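Local structure of beta 1-3 glucanase (Clostridium beijerinckii NCIMB 8052, 5H4E) at residues Ser6-Leu11 and Tyr88-Ile93; Ser55-Ala60 and Ile107-Ala112; Lys103-Lys108 and Asp129-Ile134; Ile134-Ala139 and Ser203-Ala208; Tyr162-Val167 and Ser359-Ala364. The protein probably hydrolyses beta-1,3-glycosidic linkages in glucans. All blocks are in the same frame, centred on the assembly; numbering follows the deposited sequence.

Contact 1. Residues Ser6-Leu11 and Tyr88-Ile93; sequences SGFVTL and YIPKII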
# COMPACT_ATOMS: atom_id res chain seq x y z
N SER A 6 -22.61 -3.81 18.37
CA SER A 6 -22.12 -5.10 18.82
C SER A 6 -21.85 -5.98 17.60
O SER A 6 -22.71 -6.14 16.73
CB SER A 6 -23.11 -5.77 19.77
OG SER A 6 -22.50 -6.88 20.41
N GLY A 7 -20.63 -6.51 17.51
CA GLY A 7 -20.28 -7.42 16.44
C GLY A 7 -19.63 -6.76 15.24
O GLY A 7 -19.33 -7.41 14.25
N PHE A 8 -19.41 -5.45 15.34
CA PHE A 8 -18.81 -4.68 14.25
C PHE A 8 -17.64 -3.86 14.76
O PHE A 8 -17.47 -3.68 15.96
CB PHE A 8 -19.83 -3.74 13.62
CG PHE A 8 -20.92 -4.45 12.87
CD1 PHE A 8 -21.97 -5.03 13.56
CD2 PHE A 8 -20.88 -4.53 11.49
CE1 PHE A 8 -22.98 -5.70 12.87
CE2 PHE A 8 -21.89 -5.19 10.80
CZ PHE A 8 -22.94 -5.78 11.49
N VAL A 9 -16.82 -3.39 13.82
CA VAL A 9 -15.83 -2.35 14.10
C VAL A 9 -16.28 -1.08 13.40
O VAL A 9 -16.78 -1.12 12.27
CB VAL A 9 -14.41 -2.74 13.62
CG1 VAL A 9 -13.46 -1.55 13.71
CG2 VAL A 9 -13.87 -3.92 14.43
N THR A 10 -16.15 0.06 14.06
CA THR A 10 -16.50 1.32 13.43
C THR A 10 -15.24 2.01 12.91
O THR A 10 -14.23 2.08 13.62
CB THR A 10 -17.26 2.24 14.40
OG1 THR A 10 -18.44 1.58 14.84
CG2 THR A 10 -17.62 3.57 13.72
N LEU A 11 -15.31 2.50 11.68
CA LEU A 11 -14.28 3.33 11.10
C LEU A 11 -14.80 4.77 10.97
O LEU A 11 -15.68 5.05 10.18
CB LEU A 11 -13.87 2.77 9.74
CG LEU A 11 -13.53 1.28 9.74
CD1 LEU A 11 -13.27 0.82 8.33
CD2 LEU A 11 -12.31 0.98 10.63
N TYR A 88 -19.45 1.07 9.43
CA TYR A 88 -19.35 -0.18 10.20
C TYR A 88 -18.76 -1.26 9.32
O TYR A 88 -19.17 -1.38 8.17
CB TYR A 88 -20.72 -0.65 10.70
CG TYR A 88 -21.47 0.31 11.59
CD1 TYR A 88 -21.06 0.54 12.90
CD2 TYR A 88 -22.61 0.96 11.12
CE1 TYR A 88 -21.75 1.40 13.72
CE2 TYR A 88 -23.31 1.83 11.94
CZ TYR A 88 -22.87 2.04 13.24
OH TYR A 88 -23.54 2.90 14.07
N ILE A 89 -17.81 -2.04 9.83
CA ILE A 89 -17.40 -3.24 9.09
C ILE A 89 -17.58 -4.49 9.94
O ILE A 89 -17.39 -4.45 11.17
CB ILE A 89 -15.92 -3.20 8.59
CG1 ILE A 89 -14.95 -2.94 9.74
CG2 ILE A 89 -15.74 -2.14 7.51
CD1 ILE A 89 -13.53 -3.35 9.42
N PRO A 90 -17.97 -5.59 9.29
CA PRO A 90 -17.95 -6.93 9.88
C PRO A 90 -16.62 -7.56 9.51
O PRO A 90 -15.80 -6.85 8.92
CB PRO A 90 -19.11 -7.63 9.18
CG PRO A 90 -19.01 -7.09 7.78
CD PRO A 90 -18.54 -5.63 7.92
N LYS A 91 -16.39 -8.83 9.84
CA LYS A 91 -15.22 -9.54 9.34
C LYS A 91 -15.17 -9.34 7.82
O LYS A 91 -16.21 -9.36 7.16
CB LYS A 91 -15.29 -11.03 9.68
CG LYS A 91 -15.28 -11.35 11.17
CD LYS A 91 -13.92 -11.13 11.77
CE LYS A 91 -13.88 -11.62 13.23
NZ LYS A 91 -14.25 -13.07 13.35
N ILE A 92 -13.97 -9.12 7.29
CA ILE A 92 -13.82 -8.77 5.87
C ILE A 92 -12.36 -8.92 5.47
O ILE A 92 -11.46 -8.74 6.29
CB ILE A 92 -14.33 -7.32 5.58
CG1 ILE A 92 -14.44 -7.05 4.07
CG2 ILE A 92 -13.44 -6.29 6.27
CD1 ILE A 92 -15.13 -5.72 3.75
N ILE A 93 -12.12 -9.27 4.21
CA ILE A 93 -10.75 -9.42 3.74
C ILE A 93 -10.44 -8.58 2.50
O ILE A 93 -11.36 -8.18 1.77
CB ILE A 93 -10.43 -10.90 3.44
CG1 ILE A 93 -11.37 -11.45 2.38
CG2 ILE A 93 -10.55 -11.73 4.71
CD1 ILE A 93 -11.19 -12.94 2.16
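Val9 and Ile89 form an antiparallel hydrogen-bonded pair: Val9 N reaches Ile89 O at 2.9 Å, and Ile89 N returns to Val9 O at 2.8 Å, both bonds almost straight. The tight part lies on the face that carries these two residues. Val9 CB meets Ile89 CG1 at 3.9 Å; the Ile89 CG1 branch sits between the backbone N and the carbonyl carbon (chi1 55°), while Ile89 CG2 meets Leu11 CD1 at 3.9 Å, the two side chains crossing at about a right angle. Branched aliphatic groups suit this buried side, where Ile30 of strand 26-33 and Met141 and Trp143 of strand 136-144 continue the packing. Strand 86-92 is here an outermost strand of a mixed five-stranded sheet, paired with strand 9-16, and the inner residues face a second, antiparallel sheet. On the other face Thr10 and Tyr88 lie side by side, Thr10 OG1 3.4 Å from Tyr88 CD1 and itself bonded to Pro3 O, in the N-terminal residues that precede the strand. The looser end is partly exposed: Phe8 CE2 touches Pro90 CB at 4.0 Å, the side chains meeting at a slant, and Phe8 CD2 lies 4.0 Å from Tyr88 CB. Lys5 makes cation-pi contacts with both aromatic rings.

Contact 2. Residues Ser55-Ala60 and Ile107-Ala112; sequences SDNDAA and IKVNQA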
# COMPACT_ATOMS: atom_id res chain seq x y z
N SER A 55 -24.22 -4.91 -12.98
CA SER A 55 -25.33 -4.01 -13.23
C SER A 55 -25.25 -2.72 -12.40
O SER A 55 -25.97 -1.76 -12.66
CB SER A 55 -26.65 -4.74 -12.97
OG SER A 55 -26.50 -5.76 -11.99
N ASP A 56 -24.36 -2.69 -11.41
CA ASP A 56 -24.21 -1.51 -10.55
C ASP A 56 -23.70 -0.28 -11.30
O ASP A 56 -23.97 0.86 -10.90
CB ASP A 56 -23.28 -1.82 -9.37
CG ASP A 56 -23.95 -2.70 -8.33
OD1 ASP A 56 -25.17 -2.55 -8.15
OD2 ASP A 56 -23.26 -3.55 -7.71
N ASN A 57 -22.97 -0.49 -12.40
CA ASN A 57 -22.46 0.62 -13.21
C ASN A 57 -23.58 1.49 -13.78
O ASN A 57 -23.41 2.69 -13.99
CB ASN A 57 -21.59 0.09 -14.34
CG ASN A 57 -20.31 -0.56 -13.85
OD1 ASN A 57 -19.75 -0.19 -12.82
ND2 ASN A 57 -19.83 -1.54 -14.60
N ASP A 58 -24.74 0.88 -14.03
CA ASP A 58 -25.83 1.58 -14.72
C ASP A 58 -27.04 1.87 -13.85
O ASP A 58 -27.95 2.58 -14.27
CB ASP A 58 -26.29 0.75 -15.93
CG ASP A 58 -25.19 0.54 -16.94
OD1 ASP A 58 -24.49 1.52 -17.27
OD2 ASP A 58 -25.02 -0.61 -17.40
N ALA A 59 -27.05 1.33 -12.63
CA ALA A 59 -28.17 1.51 -11.71
C ALA A 59 -28.41 2.99 -11.38
O ALA A 59 -27.59 3.84 -11.66
CB ALA A 59 -27.92 0.71 -10.43
N ALA A 60 -29.57 3.27 -10.78
CA ALA A 60 -29.95 4.63 -10.40
C ALA A 60 -28.90 5.31 -9.53
O ALA A 60 -28.44 4.75 -8.53
CB ALA A 60 -31.30 4.61 -9.68
N ILE A 107 -15.47 4.13 -9.99
CA ILE A 107 -15.10 2.73 -9.92
C ILE A 107 -15.93 1.88 -10.88
O ILE A 107 -17.15 1.79 -10.73
CB ILE A 107 -15.25 2.20 -8.47
CG1 ILE A 107 -14.26 2.91 -7.54
CG2 ILE A 107 -15.09 0.69 -8.44
CD1 ILE A 107 -14.40 2.53 -6.07
N LYS A 108 -15.26 1.26 -11.85
CA LYS A 108 -15.92 0.38 -12.83
C LYS A 108 -16.01 -1.07 -12.35
O LYS A 108 -14.98 -1.72 -12.15
CB LYS A 108 -15.16 0.44 -14.16
CG LYS A 108 -15.82 -0.28 -15.34
CD LYS A 108 -17.01 0.51 -15.87
CE LYS A 108 -17.40 0.08 -17.28
NZ LYS A 108 -18.37 1.06 -17.87
N VAL A 109 -17.23 -1.59 -12.19
CA VAL A 109 -17.39 -3.00 -11.85
C VAL A 109 -17.25 -3.83 -13.12
O VAL A 109 -17.70 -3.42 -14.19
CB VAL A 109 -18.76 -3.30 -11.17
CG1 VAL A 109 -18.84 -4.78 -10.76
CG2 VAL A 109 -18.97 -2.40 -9.96
N ASN A 110 -16.62 -5.00 -13.01
CA ASN A 110 -16.31 -5.80 -14.19
C ASN A 110 -16.37 -7.31 -13.95
O ASN A 110 -17.08 -7.77 -13.05
CB ASN A 110 -14.92 -5.42 -14.71
CG ASN A 110 -13.83 -5.58 -13.65
OD1 ASN A 110 -13.89 -6.46 -12.80
ND2 ASN A 110 -12.84 -4.70 -13.71
N GLN A 111 -15.63 -8.05 -14.78
CA GLN A 111 -15.31 -9.46 -14.56
C GLN A 111 -13.80 -9.67 -14.78
O GLN A 111 -13.27 -9.34 -15.85
CB GLN A 111 -16.11 -10.38 -15.49
CG GLN A 111 -15.49 -11.78 -15.60
CD GLN A 111 -16.17 -12.71 -16.59
OE1 GLN A 111 -17.39 -12.88 -16.57
NE2 GLN A 111 -15.37 -13.35 -17.45
N ALA A 112 -13.11 -10.20 -13.77
CA ALA A 112 -11.71 -10.59 -13.93
C ALA A 112 -11.57 -11.85 -14.80
O ALA A 112 -12.52 -12.62 -14.95
CB ALA A 112 -11.06 -10.80 -12.57
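Asn57 presents both ends of its side-chain amide to Val109 in a pair of hydrogen bonds. Val109 N donates to Asn57 OD1 at 3.0 Å, lying in the carbonyl plane on a lone pair, with 166° at the hydrogen. Asn57 ND2 gives its N-H to Val109 O at 2.9 Å; the oxygen is in the amide plane, though the donor is tilted 19° from the plane of the Val109 carbonyl. A donor and an acceptor side by side on one flat group are what this place needs, and the two bonds together fix the rotation of the buried amide. Beyond the bonds, van der Waals contact is slight. Val109 CB lies 3.7 Å from Asn57 OD1, and Val109 CG2 approaches Asp56 CB at 4.4 Å. Lys108 bends at its second torsion (chi2 75°), and the aliphatic part beyond passes the amide, CD 3.7 Å from Asn57 ND2, before NZ bonds to Asn73 O. Charge enters through Asp56, whose OD1 pairs with Lys53 and whose OD2 bonds to Tyr77 OH. Since Lys108 and Asn110 bond to strand 117-120, Val109 turns its N-H and C=O to the other edge of this antiparallel pair, where the asparagine of a 3-10 turn takes the part that a residue of a neighbouring antiparallel strand would play.

Contact 3. Residues Lys103-Lys108 and Asp129-Ile134; sequences KPLYIK and DPNTGI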
# COMPACT_ATOMS: atom_id res chain seq x y z
N LYS A 103 -15.15 15.17 -5.10
CA LYS A 103 -16.07 14.30 -5.82
C LYS A 103 -15.72 12.86 -5.52
O LYS A 103 -14.60 12.57 -5.08
CB LYS A 103 -16.01 14.57 -7.34
CG LYS A 103 -14.61 14.53 -7.91
CD LYS A 103 -14.62 14.09 -9.37
CE LYS A 103 -15.17 15.14 -10.31
NZ LYS A 103 -15.22 14.65 -11.73
N PRO A 104 -16.67 11.94 -5.72
CA PRO A 104 -16.35 10.54 -5.50
C PRO A 104 -15.48 9.99 -6.62
O PRO A 104 -15.39 10.59 -7.69
CB PRO A 104 -17.73 9.86 -5.50
CG PRO A 104 -18.55 10.74 -6.38
CD PRO A 104 -18.09 12.13 -6.07
N LEU A 105 -14.86 8.85 -6.37
CA LEU A 105 -14.06 8.18 -7.39
C LEU A 105 -14.99 7.48 -8.38
O LEU A 105 -16.15 7.19 -8.06
CB LEU A 105 -13.10 7.18 -6.75
CG LEU A 105 -12.07 7.83 -5.82
CD1 LEU A 105 -11.15 6.78 -5.23
CD2 LEU A 105 -11.28 8.84 -6.63
N TYR A 106 -14.48 7.25 -9.58
CA TYR A 106 -15.21 6.48 -10.58
C TYR A 106 -14.71 5.03 -10.61
O TYR A 106 -13.65 4.74 -11.17
CB TYR A 106 -15.04 7.08 -11.97
CG TYR A 106 -15.51 8.51 -12.11
CD1 TYR A 106 -16.84 8.81 -12.40
CD2 TYR A 106 -14.61 9.56 -12.00
CE1 TYR A 106 -17.26 10.11 -12.54
CE2 TYR A 106 -15.02 10.87 -12.14
CZ TYR A 106 -16.35 11.14 -12.42
OH TYR A 106 -16.75 12.45 -12.56
N ILE A 107 -15.47 4.13 -9.99
CA ILE A 107 -15.10 2.73 -9.92
C ILE A 107 -15.93 1.88 -10.88
O ILE A 107 -17.15 1.79 -10.73
CB ILE A 107 -15.25 2.20 -8.47
CG1 ILE A 107 -14.26 2.91 -7.54
CG2 ILE A 107 -15.09 0.69 -8.44
CD1 ILE A 107 -14.40 2.53 -6.07
N LYS A 108 -15.26 1.26 -11.85
CA LYS A 108 -15.92 0.38 -12.83
C LYS A 108 -16.01 -1.07 -12.35
O LYS A 108 -14.98 -1.72 -12.15
CB LYS A 108 -15.16 0.44 -14.16
CG LYS A 108 -15.82 -0.28 -15.34
CD LYS A 108 -17.01 0.51 -15.87
CE LYS A 108 -17.40 0.08 -17.28
NZ LYS A 108 -18.37 1.06 -17.87
N ASP A 129 -7.60 7.60 -17.56
CA ASP A 129 -8.38 7.11 -16.43
C ASP A 129 -9.35 8.20 -15.94
O ASP A 129 -8.99 9.37 -15.88
CB ASP A 129 -7.47 6.66 -15.29
CG ASP A 129 -8.20 5.86 -14.22
OD1 ASP A 129 -8.81 6.48 -13.32
OD2 ASP A 129 -8.17 4.61 -14.27
N PRO A 130 -10.59 7.81 -15.60
CA PRO A 130 -11.61 8.78 -15.15
C PRO A 130 -11.26 9.48 -13.84
O PRO A 130 -11.85 10.52 -13.52
CB PRO A 130 -12.86 7.90 -14.96
CG PRO A 130 -12.32 6.54 -14.73
CD PRO A 130 -11.11 6.44 -15.61
N ASN A 131 -10.31 8.92 -13.10
CA ASN A 131 -9.95 9.44 -11.79
C ASN A 131 -8.72 10.35 -11.79
O ASN A 131 -8.28 10.79 -10.73
CB ASN A 131 -9.73 8.28 -10.82
CG ASN A 131 -10.97 7.43 -10.65
OD1 ASN A 131 -11.90 7.81 -9.95
ND2 ASN A 131 -10.98 6.27 -11.30
N THR A 132 -8.18 10.63 -12.97
CA THR A 132 -7.01 11.50 -13.07
C THR A 132 -7.27 12.85 -12.40
O THR A 132 -8.29 13.48 -12.61
CB THR A 132 -6.60 11.74 -14.55
OG1 THR A 132 -7.73 12.16 -15.31
CG2 THR A 132 -6.05 10.46 -15.15
N GLY A 133 -6.34 13.27 -11.55
CA GLY A 133 -6.47 14.55 -10.89
C GLY A 133 -7.29 14.61 -9.61
O GLY A 133 -7.28 15.63 -8.92
N ILE A 134 -8.03 13.55 -9.29
CA ILE A 134 -8.88 13.59 -8.10
C ILE A 134 -8.07 13.37 -6.81
O ILE A 134 -7.18 12.50 -6.77
CB ILE A 134 -10.02 12.56 -8.17
CG1 ILE A 134 -10.87 12.79 -9.43
CG2 ILE A 134 -10.89 12.63 -6.93
CD1 ILE A 134 -11.95 11.73 -9.63
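Leu105 and Asn131 bring the two backbones nearest, their CA atoms 6.2 Å apart, where the extended 103-108 chain passes two overlapping beta turns, type I from Asp129 to Thr132 and type II from Asn131 to Ile134. The Asn131 amide bridges the gap. Its OD1 takes the N-H of Tyr106 at 2.7 Å, in the carbonyl plane on a lone pair, and its ND2 donates to Tyr106 O at 3.1 Å, so a single buried amide satisfies both backbone groups of one residue. Asp129 OD1 accepts from Asn131 N, which makes an Asx turn, and its syn lone pair also takes Asn131 ND2, helping to fix the amide. This junction joins two loops, one entering strand 108-111 and the other leading into strand 136-144. Around the polar centre the packing is mostly apolar. Tyr106 and Pro130 run antiparallel alongside one another, CB to CB 3.8 Å; Tyr106 CD2 also lies 3.3 Å from the polar Pro130 O. Ile134 uses both branches, CG2 against Leu105 CD2 at 3.8 Å and CD1 against Lys103 CD at 3.6 Å. Lysine suits that last place: its methylenes cover the isoleucine, a bend at the third torsion (chi3 72°) places CE, and NZ, in the Tyr106 ring plane at its edge, bonds to Tyr106 OH at 2.8 Å.

Contact 4. Residues Ile134-Ala139 and Ser203-Ala208; sequences IMFEWA and SDRIYA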
# COMPACT_ATOMS: atom_id res chain seq x y z
N ILE A 134 -8.03 13.55 -9.29
CA ILE A 134 -8.88 13.59 -8.10
C ILE A 134 -8.07 13.37 -6.81
O ILE A 134 -7.18 12.50 -6.77
CB ILE A 134 -10.02 12.56 -8.17
CG1 ILE A 134 -10.87 12.79 -9.43
CG2 ILE A 134 -10.89 12.63 -6.93
CD1 ILE A 134 -11.95 11.73 -9.63
N MET A 135 -8.34 14.17 -5.80
CA MET A 135 -7.70 14.01 -4.49
C MET A 135 -8.29 12.80 -3.81
O MET A 135 -9.48 12.79 -3.48
CB MET A 135 -7.88 15.25 -3.62
CG MET A 135 -7.40 16.56 -4.25
SD MET A 135 -5.61 16.67 -4.50
CE MET A 135 -5.49 16.15 -6.20
N PHE A 136 -7.48 11.76 -3.62
CA PHE A 136 -7.96 10.58 -2.90
C PHE A 136 -6.81 9.82 -2.26
O PHE A 136 -5.66 9.92 -2.70
CB PHE A 136 -8.74 9.64 -3.84
CG PHE A 136 -7.87 8.90 -4.82
CD1 PHE A 136 -7.31 7.67 -4.50
CD2 PHE A 136 -7.61 9.43 -6.09
CE1 PHE A 136 -6.50 6.99 -5.39
CE2 PHE A 136 -6.81 8.75 -6.99
CZ PHE A 136 -6.26 7.53 -6.64
N GLU A 137 -7.14 9.08 -1.20
CA GLU A 137 -6.27 8.07 -0.61
C GLU A 137 -7.15 6.86 -0.31
O GLU A 137 -8.38 6.94 -0.45
CB GLU A 137 -5.60 8.58 0.68
CG GLU A 137 -4.79 9.85 0.49
CD GLU A 137 -3.41 9.60 -0.12
OE1 GLU A 137 -3.14 8.48 -0.63
OE2 GLU A 137 -2.59 10.53 -0.10
N TRP A 138 -6.54 5.74 0.07
CA TRP A 138 -7.32 4.65 0.66
C TRP A 138 -6.60 4.05 1.88
O TRP A 138 -5.37 4.05 1.97
CB TRP A 138 -7.65 3.55 -0.38
CG TRP A 138 -6.49 2.69 -0.86
CD1 TRP A 138 -5.96 1.60 -0.22
CD2 TRP A 138 -5.77 2.82 -2.09
NE1 TRP A 138 -4.95 1.06 -0.96
CE2 TRP A 138 -4.80 1.79 -2.11
CE3 TRP A 138 -5.84 3.70 -3.16
CZ2 TRP A 138 -3.90 1.62 -3.17
CZ3 TRP A 138 -4.94 3.54 -4.22
CH2 TRP A 138 -3.99 2.51 -4.21
N ALA A 139 -7.40 3.59 2.84
CA ALA A 139 -6.91 2.76 3.94
C ALA A 139 -7.07 1.30 3.53
O ALA A 139 -8.06 0.94 2.88
CB ALA A 139 -7.68 3.05 5.22
N SER A 203 1.41 18.07 -9.50
CA SER A 203 0.66 19.02 -8.70
C SER A 203 -0.40 18.32 -7.85
O SER A 203 -0.73 18.78 -6.75
CB SER A 203 0.02 20.09 -9.59
OG SER A 203 -0.93 19.51 -10.45
N ASP A 204 -0.92 17.19 -8.33
CA ASP A 204 -2.00 16.49 -7.63
C ASP A 204 -1.51 15.41 -6.66
O ASP A 204 -2.14 15.18 -5.62
CB ASP A 204 -2.99 15.88 -8.63
CG ASP A 204 -2.35 14.87 -9.57
OD1 ASP A 204 -1.13 14.97 -9.83
OD2 ASP A 204 -3.07 13.98 -10.05
N ARG A 205 -0.41 14.74 -7.00
CA ARG A 205 0.15 13.70 -6.12
C ARG A 205 1.62 13.46 -6.44
O ARG A 205 2.12 13.87 -7.49
CB ARG A 205 -0.64 12.39 -6.26
CG ARG A 205 -0.36 11.60 -7.55
CD ARG A 205 -1.53 10.73 -7.97
NE ARG A 205 -2.67 11.58 -8.34
CZ ARG A 205 -3.84 11.60 -7.71
NH1 ARG A 205 -4.77 12.45 -8.13
NH2 ARG A 205 -4.09 10.77 -6.70
N ILE A 206 2.32 12.79 -5.54
CA ILE A 206 3.66 12.29 -5.85
C ILE A 206 3.57 10.79 -6.13
O ILE A 206 3.11 10.02 -5.29
CB ILE A 206 4.66 12.54 -4.71
CG1 ILE A 206 4.70 14.02 -4.34
CG2 ILE A 206 6.06 12.04 -5.12
CD1 ILE A 206 5.43 14.30 -3.02
N TYR A 207 4.02 10.38 -7.31
CA TYR A 207 3.98 8.98 -7.68
C TYR A 207 5.10 8.21 -7.03
O TYR A 207 6.22 8.68 -6.96
CB TYR A 207 4.05 8.82 -9.21
CG TYR A 207 2.81 9.37 -9.86
CD1 TYR A 207 1.65 8.61 -9.91
CD2 TYR A 207 2.78 10.67 -10.39
CE1 TYR A 207 0.49 9.11 -10.47
CE2 TYR A 207 1.61 11.18 -10.95
CZ TYR A 207 0.48 10.39 -11.00
OH TYR A 207 -0.68 10.88 -11.56
N ALA A 208 4.78 7.03 -6.52
CA ALA A 208 5.83 6.09 -6.19
C ALA A 208 6.65 5.80 -7.45
O ALA A 208 6.15 5.99 -8.58
CB ALA A 208 5.23 4.82 -5.59
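Ile134 offers its carbonyl oxygen to Arg205 NH1, a 2.8 Å bond that is practically straight, 177° at the hydrogen. The oxygen lies in the guanidinium plane, whereas the donor stands 46° out of the carbonyl plane. Met135 comes next; bends at chi2 and chi3 swing its flexible chain back, and CE settles 3.5 Å from Asp204 CB. At Phe136, CE2 comes within 3.4 Å of Arg205 NH2, ring and guanidinium planes being 34° apart, and this apolar group helps enclose the arginine. Arg205 grips Asp204 side-on in a salt bridge, NE and NH1 both reaching Asp204 OD2, each at 3.0 Å and from the same face of the carboxylate. NH2 turns to Gln157 OE1. The contact thereby joins the start of strand 136-144, in the antiparallel sheet, to the loop ahead of strand 206-207. Arginine suits the spot because its flat, branched end can serve three acceptors in diverging directions, and the adjacent carboxylate would be expected to offset the cost of burying its charge.

Contact 5. Residues Tyr162-Val167 and Ser359-Ala364; sequences YNIQLV and STLHVA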
# COMPACT_ATOMS: atom_id res chain seq x y z
N TYR A 162 -2.66 11.75 5.70
CA TYR A 162 -3.67 11.08 6.51
C TYR A 162 -3.03 10.07 7.45
O TYR A 162 -1.89 9.65 7.25
CB TYR A 162 -4.75 10.42 5.63
CG TYR A 162 -4.39 9.14 4.88
CD1 TYR A 162 -5.20 8.02 4.95
CD2 TYR A 162 -3.26 9.07 4.06
CE1 TYR A 162 -4.89 6.85 4.23
CE2 TYR A 162 -2.94 7.92 3.36
CZ TYR A 162 -3.76 6.81 3.45
OH TYR A 162 -3.44 5.66 2.74
N ASN A 163 -3.74 9.76 8.52
CA ASN A 163 -3.19 8.87 9.53
C ASN A 163 -4.37 8.17 10.16
O ASN A 163 -5.51 8.62 10.02
CB ASN A 163 -2.35 9.64 10.57
CG ASN A 163 -3.16 10.66 11.39
OD1 ASN A 163 -3.88 10.30 12.32
ND2 ASN A 163 -3.01 11.93 11.05
N ILE A 164 -4.10 7.05 10.82
CA ILE A 164 -5.17 6.26 11.38
C ILE A 164 -4.86 5.98 12.84
O ILE A 164 -3.72 5.66 13.20
CB ILE A 164 -5.35 4.92 10.59
CG1 ILE A 164 -5.65 5.22 9.11
CG2 ILE A 164 -6.42 4.02 11.25
CD1 ILE A 164 -5.59 3.99 8.21
N GLN A 165 -5.87 6.13 13.68
CA GLN A 165 -5.78 5.71 15.08
C GLN A 165 -6.60 4.45 15.28
O GLN A 165 -7.81 4.46 15.08
CB GLN A 165 -6.29 6.81 16.02
CG GLN A 165 -6.37 6.36 17.49
CD GLN A 165 -7.07 7.39 18.37
OE1 GLN A 165 -7.71 8.31 17.87
NE2 GLN A 165 -6.94 7.23 19.69
N LEU A 166 -5.95 3.36 15.69
CA LEU A 166 -6.68 2.13 15.95
C LEU A 166 -6.78 1.92 17.45
O LEU A 166 -5.77 1.99 18.17
CB LEU A 166 -5.99 0.92 15.29
CG LEU A 166 -6.61 -0.44 15.64
CD1 LEU A 166 -8.07 -0.52 15.16
CD2 LEU A 166 -5.80 -1.62 15.08
N VAL A 167 -8.00 1.66 17.90
CA VAL A 167 -8.28 1.51 19.32
C VAL A 167 -8.86 0.14 19.59
O VAL A 167 -9.90 -0.23 19.02
CB VAL A 167 -9.26 2.60 19.83
CG1 VAL A 167 -9.58 2.39 21.32
CG2 VAL A 167 -8.70 4.00 19.57
N SER A 359 3.22 1.19 8.33
CA SER A 359 2.17 1.88 9.06
C SER A 359 1.09 0.92 9.54
O SER A 359 -0.00 1.34 9.93
CB SER A 359 1.55 2.94 8.15
OG SER A 359 1.12 2.32 6.94
N THR A 360 1.37 -0.38 9.51
CA THR A 360 0.35 -1.36 9.88
C THR A 360 0.00 -1.28 11.35
O THR A 360 0.88 -1.38 12.20
CB THR A 360 0.76 -2.81 9.56
OG1 THR A 360 0.84 -2.99 8.14
CG2 THR A 360 -0.29 -3.79 10.12
N LEU A 361 -1.28 -1.07 11.63
CA LEU A 361 -1.85 -1.19 12.97
C LEU A 361 -2.53 -2.55 13.08
O LEU A 361 -3.17 -3.00 12.12
CB LEU A 361 -2.86 -0.07 13.24
CG LEU A 361 -2.33 1.37 13.17
CD1 LEU A 361 -3.40 2.31 12.65
CD2 LEU A 361 -1.87 1.81 14.54
N HIS A 362 -2.41 -3.19 14.23
CA HIS A 362 -2.99 -4.52 14.41
C HIS A 362 -3.37 -4.78 15.86
O HIS A 362 -2.60 -4.46 16.77
CB HIS A 362 -2.01 -5.59 13.94
CG HIS A 362 -2.33 -6.97 14.42
ND1 HIS A 362 -3.47 -7.64 14.04
CD2 HIS A 362 -1.65 -7.81 15.23
CE1 HIS A 362 -3.48 -8.83 14.61
NE2 HIS A 362 -2.38 -8.96 15.34
N VAL A 363 -4.54 -5.37 16.07
CA VAL A 363 -4.94 -5.84 17.39
C VAL A 363 -5.98 -6.95 17.28
O VAL A 363 -6.79 -6.98 16.35
CB VAL A 363 -5.50 -4.69 18.27
CG1 VAL A 363 -6.89 -4.30 17.82
CG2 VAL A 363 -5.50 -5.09 19.76
N ALA A 364 -5.93 -7.87 18.23
CA ALA A 364 -6.80 -9.05 18.20
C ALA A 364 -8.26 -8.66 18.36
O ALA A 364 -9.15 -9.28 17.77
CB ALA A 364 -6.41 -10.02 19.31
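His362 N, which Leu166 CD2 approaches to 3.8 Å, is hydrogen-bonded to Tyr172 OH, while His362 ND1 bonds to Leu148 O and its ring stacks on Trp149. The contact itself is apolar. Leu166 CG stands anti to the backbone N (chi1 174°), and from there CD2 reaches Leu361 CB at 3.8 Å and Val363 CG1 at 4.0 Å; the two leucines point oppositely as they pass. Leu361 CD1 packs beside Ile164, 3.7 Å from Ile164 CG2 and 3.4 Å from Ile164 O. Leucine, isoleucine and valine suit these inward positions, since nothing polar is required of their side chains, and Ile150 of strand 147-151 and Ala369 of strand 366-374 extend the same apolar layer. The strand segments run nearly parallel, their axes 7.8 Å apart at an angle of 8°, yet they belong to different sheets. Face-to-face packing of two sheets through apolar side chains is characteristic of sandwich-like beta domains, consistent with the beta-rich domain of GH64 enzymes.

Contacts 1 and 5 share the mixed five-stranded sheet, their centres about 14 Å apart, one at an outermost strand and the other on its inner face. Contact 5 also reaches the antiparallel sheet that holds the 134-139 side of contact 4; these two touch through Trp138 O and Tyr162 OH, 2.6 Å apart and probably hydrogen-bonded. Contact 4 shares Ile134 with contact 3, their centres about 11 Å apart, and Leu105 CD2 packs on Phe136 CD2 at 3.7 Å. Contact 3 in turn shares Ile107 and Lys108 with contact 2, at about 14 Å between centres. A chain of neighbours thus runs from 55-60 to 359-364. The catalytic residues are not identified here, so no contact is placed relative to the active site.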